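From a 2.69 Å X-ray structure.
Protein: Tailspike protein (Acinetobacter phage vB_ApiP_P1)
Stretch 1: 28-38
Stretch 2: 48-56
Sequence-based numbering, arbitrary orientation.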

# COMPACT_ATOMS: atom_id res chain seq x y z
N SER A 28 -53.97 -21.73 -24.22
CA SER A 28 -54.82 -21.90 -23.05
C SER A 28 -54.47 -23.18 -22.30
O SER A 28 -53.98 -24.15 -22.89
CB SER A 28 -56.30 -21.94 -23.46
OG SER A 28 -57.14 -21.95 -22.32
N GLY A 29 -54.72 -23.18 -20.99
CA GLY A 29 -54.38 -24.32 -20.17
C GLY A 29 -55.21 -24.38 -18.90
O GLY A 29 -56.09 -23.55 -18.66
N SER A 30 -54.91 -25.39 -18.09
CA SER A 30 -55.57 -25.62 -16.81
C SER A 30 -54.53 -25.62 -15.69
O SER A 30 -53.32 -25.60 -15.94
CB SER A 30 -56.35 -26.94 -16.82
OG SER A 30 -57.26 -26.99 -17.89
N ASP A 31 -55.02 -25.66 -14.45
CA ASP A 31 -54.13 -25.57 -13.30
C ASP A 31 -53.16 -26.73 -13.26
O ASP A 31 -53.51 -27.88 -13.55
CB ASP A 31 -54.95 -25.53 -12.00
CG ASP A 31 -55.54 -24.17 -11.72
OD1 ASP A 31 -54.90 -23.16 -12.08
OD2 ASP A 31 -56.64 -24.10 -11.13
N GLY A 32 -51.91 -26.43 -12.89
CA GLY A 32 -50.89 -27.44 -12.75
C GLY A 32 -50.21 -27.86 -14.03
O GLY A 32 -49.15 -28.51 -13.96
N GLN A 33 -50.76 -27.51 -15.19
CA GLN A 33 -50.16 -27.93 -16.45
C GLN A 33 -48.84 -27.21 -16.67
O GLN A 33 -48.71 -26.01 -16.42
CB GLN A 33 -51.12 -27.66 -17.61
CG GLN A 33 -52.39 -28.49 -17.58
CD GLN A 33 -53.22 -28.32 -18.83
OE1 GLN A 33 -53.27 -27.24 -19.42
NE2 GLN A 33 -53.89 -29.39 -19.24
N VAL A 34 -47.85 -27.96 -17.16
CA VAL A 34 -46.51 -27.44 -17.38
C VAL A 34 -46.20 -27.53 -18.87
O VAL A 34 -46.54 -28.52 -19.53
CB VAL A 34 -45.47 -28.21 -16.54
CG1 VAL A 34 -44.20 -28.49 -17.33
CG2 VAL A 34 -45.15 -27.43 -15.27
N VAL A 35 -45.57 -26.48 -19.40
CA VAL A 35 -45.21 -26.40 -20.81
C VAL A 35 -43.74 -26.02 -20.91
O VAL A 35 -43.16 -25.45 -19.98
CB VAL A 35 -46.10 -25.38 -21.56
CG1 VAL A 35 -45.74 -23.95 -21.16
CG2 VAL A 35 -46.00 -25.56 -23.07
N LEU A 36 -43.13 -26.37 -22.04
CA LEU A 36 -41.73 -26.07 -22.32
C LEU A 36 -41.66 -25.01 -23.40
O LEU A 36 -42.16 -25.21 -24.51
CB LEU A 36 -40.98 -27.33 -22.75
CG LEU A 36 -39.59 -27.13 -23.38
CD1 LEU A 36 -38.64 -26.40 -22.44
CD2 LEU A 36 -39.00 -28.46 -23.81
N MSE A 37 -41.04 -23.87 -23.07
CA MSE A 37 -40.83 -22.83 -24.06
C MSE A 37 -39.36 -22.79 -24.47
O MSE A 37 -38.47 -22.68 -23.63
CB MSE A 37 -41.26 -21.46 -23.52
CG MSE A 37 -41.29 -20.37 -24.58
SE MSE A 37 -41.99 -18.67 -23.94
CE MSE A 37 -40.47 -18.11 -22.85
N THR A 38 -39.11 -22.90 -25.77
CA THR A 38 -37.76 -22.88 -26.32
C THR A 38 -37.53 -21.50 -26.92
O THR A 38 -37.76 -21.27 -28.11
CB THR A 38 -37.57 -23.99 -27.35
OG1 THR A 38 -38.47 -23.78 -28.45
CG2 THR A 38 -37.83 -25.35 -26.73
N GLY A 48 -35.83 -19.10 -22.97
CA GLY A 48 -36.74 -20.21 -22.80
C GLY A 48 -36.76 -20.71 -21.36
O GLY A 48 -35.79 -20.58 -20.62
N ASP A 49 -37.89 -21.29 -20.98
CA ASP A 49 -38.09 -21.75 -19.61
C ASP A 49 -39.36 -22.58 -19.56
O ASP A 49 -40.16 -22.59 -20.51
CB ASP A 49 -38.17 -20.56 -18.64
CG ASP A 49 -37.83 -20.94 -17.22
OD1 ASP A 49 -37.69 -22.15 -16.94
OD2 ASP A 49 -37.69 -20.03 -16.39
N HIS A 50 -39.54 -23.27 -18.44
CA HIS A 50 -40.78 -24.00 -18.19
C HIS A 50 -41.80 -23.07 -17.55
O HIS A 50 -41.45 -22.14 -16.82
CB HIS A 50 -40.52 -25.20 -17.27
CG HIS A 50 -39.71 -26.29 -17.91
ND1 HIS A 50 -39.28 -27.40 -17.22
CD2 HIS A 50 -39.26 -26.43 -19.18
CE1 HIS A 50 -38.59 -28.18 -18.04
NE2 HIS A 50 -38.57 -27.62 -19.23
N PHE A 51 -43.07 -23.33 -17.84
CA PHE A 51 -44.16 -22.51 -17.32
C PHE A 51 -45.25 -23.40 -16.76
O PHE A 51 -45.63 -24.41 -17.37
CB PHE A 51 -44.74 -21.59 -18.40
CG PHE A 51 -43.85 -20.44 -18.76
CD1 PHE A 51 -42.80 -20.60 -19.65
CD2 PHE A 51 -44.04 -19.19 -18.19
CE1 PHE A 51 -41.98 -19.54 -19.98
CE2 PHE A 51 -43.22 -18.12 -18.51
CZ PHE A 51 -42.19 -18.30 -19.41
N LYS A 52 -45.76 -23.03 -15.59
CA LYS A 52 -46.87 -23.71 -14.95
C LYS A 52 -48.07 -22.78 -14.96
O LYS A 52 -47.94 -21.57 -14.73
CB LYS A 52 -46.53 -24.11 -13.51
CG LYS A 52 -47.63 -24.90 -12.81
CD LYS A 52 -47.20 -25.30 -11.41
CE LYS A 52 -46.08 -26.34 -11.44
NZ LYS A 52 -45.64 -26.72 -10.07
N TYR A 53 -49.25 -23.33 -15.25
CA TYR A 53 -50.44 -22.51 -15.38
C TYR A 53 -51.07 -22.25 -14.02
O TYR A 53 -51.08 -23.12 -13.14
CB TYR A 53 -51.46 -23.18 -16.30
CG TYR A 53 -52.61 -22.28 -16.69
CD1 TYR A 53 -53.83 -22.36 -16.03
CD2 TYR A 53 -52.47 -21.34 -17.70
CE1 TYR A 53 -54.89 -21.54 -16.38
CE2 TYR A 53 -53.52 -20.51 -18.05
CZ TYR A 53 -54.72 -20.61 -17.39
OH TYR A 53 -55.77 -19.79 -17.74
N ASP A 54 -51.59 -21.04 -13.85
CA ASP A 54 -52.26 -20.62 -12.62
C ASP A 54 -53.55 -19.91 -13.02
O ASP A 54 -53.50 -18.81 -13.58
CB ASP A 54 -51.37 -19.70 -11.78
CG ASP A 54 -51.87 -19.53 -10.36
OD1 ASP A 54 -53.10 -19.49 -10.15
OD2 ASP A 54 -51.03 -19.42 -9.44
N SER A 55 -54.69 -20.54 -12.73
CA SER A 55 -55.97 -19.96 -13.12
C SER A 55 -56.28 -18.67 -12.36
O SER A 55 -57.07 -17.86 -12.84
CB SER A 55 -57.10 -20.97 -12.90
OG SER A 55 -57.16 -21.39 -11.55
N THR A 56 -55.68 -18.48 -11.18
CA THR A 56 -55.92 -17.26 -10.42
C THR A 56 -55.33 -16.04 -11.13
O THR A 56 -55.85 -14.93 -10.97
CB THR A 56 -55.34 -17.38 -9.02
OG1 THR A 56 -53.92 -17.58 -9.10
CG2 THR A 56 -55.96 -18.56 -8.28

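Strand 34-37 and the strand ending at Tyr53 run antiparallel, their N-to-C directions 152° apart and their axes approaching to 4.7 Å. The register is fixed by reciprocal amide bonds at Val35 and Phe51: Val35 N donates to Phe51 O at 2.9 Å, and Phe51 N donates to Val35 O at 3.0 Å, with N-H...O angles of 156° and 160°. One bond further along, Tyr53 N reaches Gln33 O at 3.0 Å; toward the other end, Met37 N reaches Asp49 O at 3.0 Å. The return bond from Asp49 N to Met37 O is equally long, 3.0 Å, but bent to 126° and therefore weak. Between these rungs lie the non-hydrogen-bonded pairs Val34 with Lys52 and Leu36 with His50, where the CA atoms draw in to 4.5 and 4.7 Å, against 5.3 Å for Val35 and Phe51. The closer approach brings CA-H groups onto carbonyls, as in Val34 CA to Phe51 O at 3.2 Å.

Side chains alternate between the two faces. On the one carrying Val35, Met37 and Phe51, Phe51 adopts chi1 -73° (m) with chi2 82°, a ring setting near perpendicular that is common for phenylalanine. Its CB lies 3.8 Å from Val35 CG1. Selenomethionine Met37 extends through t and t, then turns at chi3 73° (p), which leaves its CE 3.5 Å from Phe51 CE1. The SE atom sits 5.0 Å from the ring centroid, 50° off the normal, so the approach is oblique rather than a stack.

On the other face, Leu36 combines chi1 t with chi2 p, a familiar leucine pairing, and its CD1 meets the edge of the His50 ring at CD2, 3.3 Å away and near the ring plane. His50 itself is m. Beside them, Lys52 is extended through chi1 and chi2 before turning at chi3 (m); its CB lies 4.0 Å from Val34 CG2, an aliphatic contact made at the root of the chain, while NZ is hydrogen-bonded elsewhere in the structure.

Before the strand, a type II turn from Ser30 to Gln33 places Gly32 at phi 82°, a value that favours glycine. Gln33 is m at chi1 and t at chi2, carrying its amide back so that OE1 accepts from Ser30 N at 2.8 Å and braces the turn. Gly32 N makes only a weak 3.4 Å bond to Tyr53 O.

Tyr53, chi1 -169° (t), points toward this loop and has the largest covered area of any residue here. Gly29 O lies over one face of its ring, 3.3 Å from CE1, and Ser30 O is 3.1 Å from CB. Asp31 has its CA-to-CB bond directed away, yet chi1 -79° (m) and chi2 -33° bring the carboxylate back to Ser55: OD1 accepts from Ser55 N at 2.7 Å, and OD2 from Ser55 OG at 2.8 Å, the serine hydroxyl being set by chi1 59° (p).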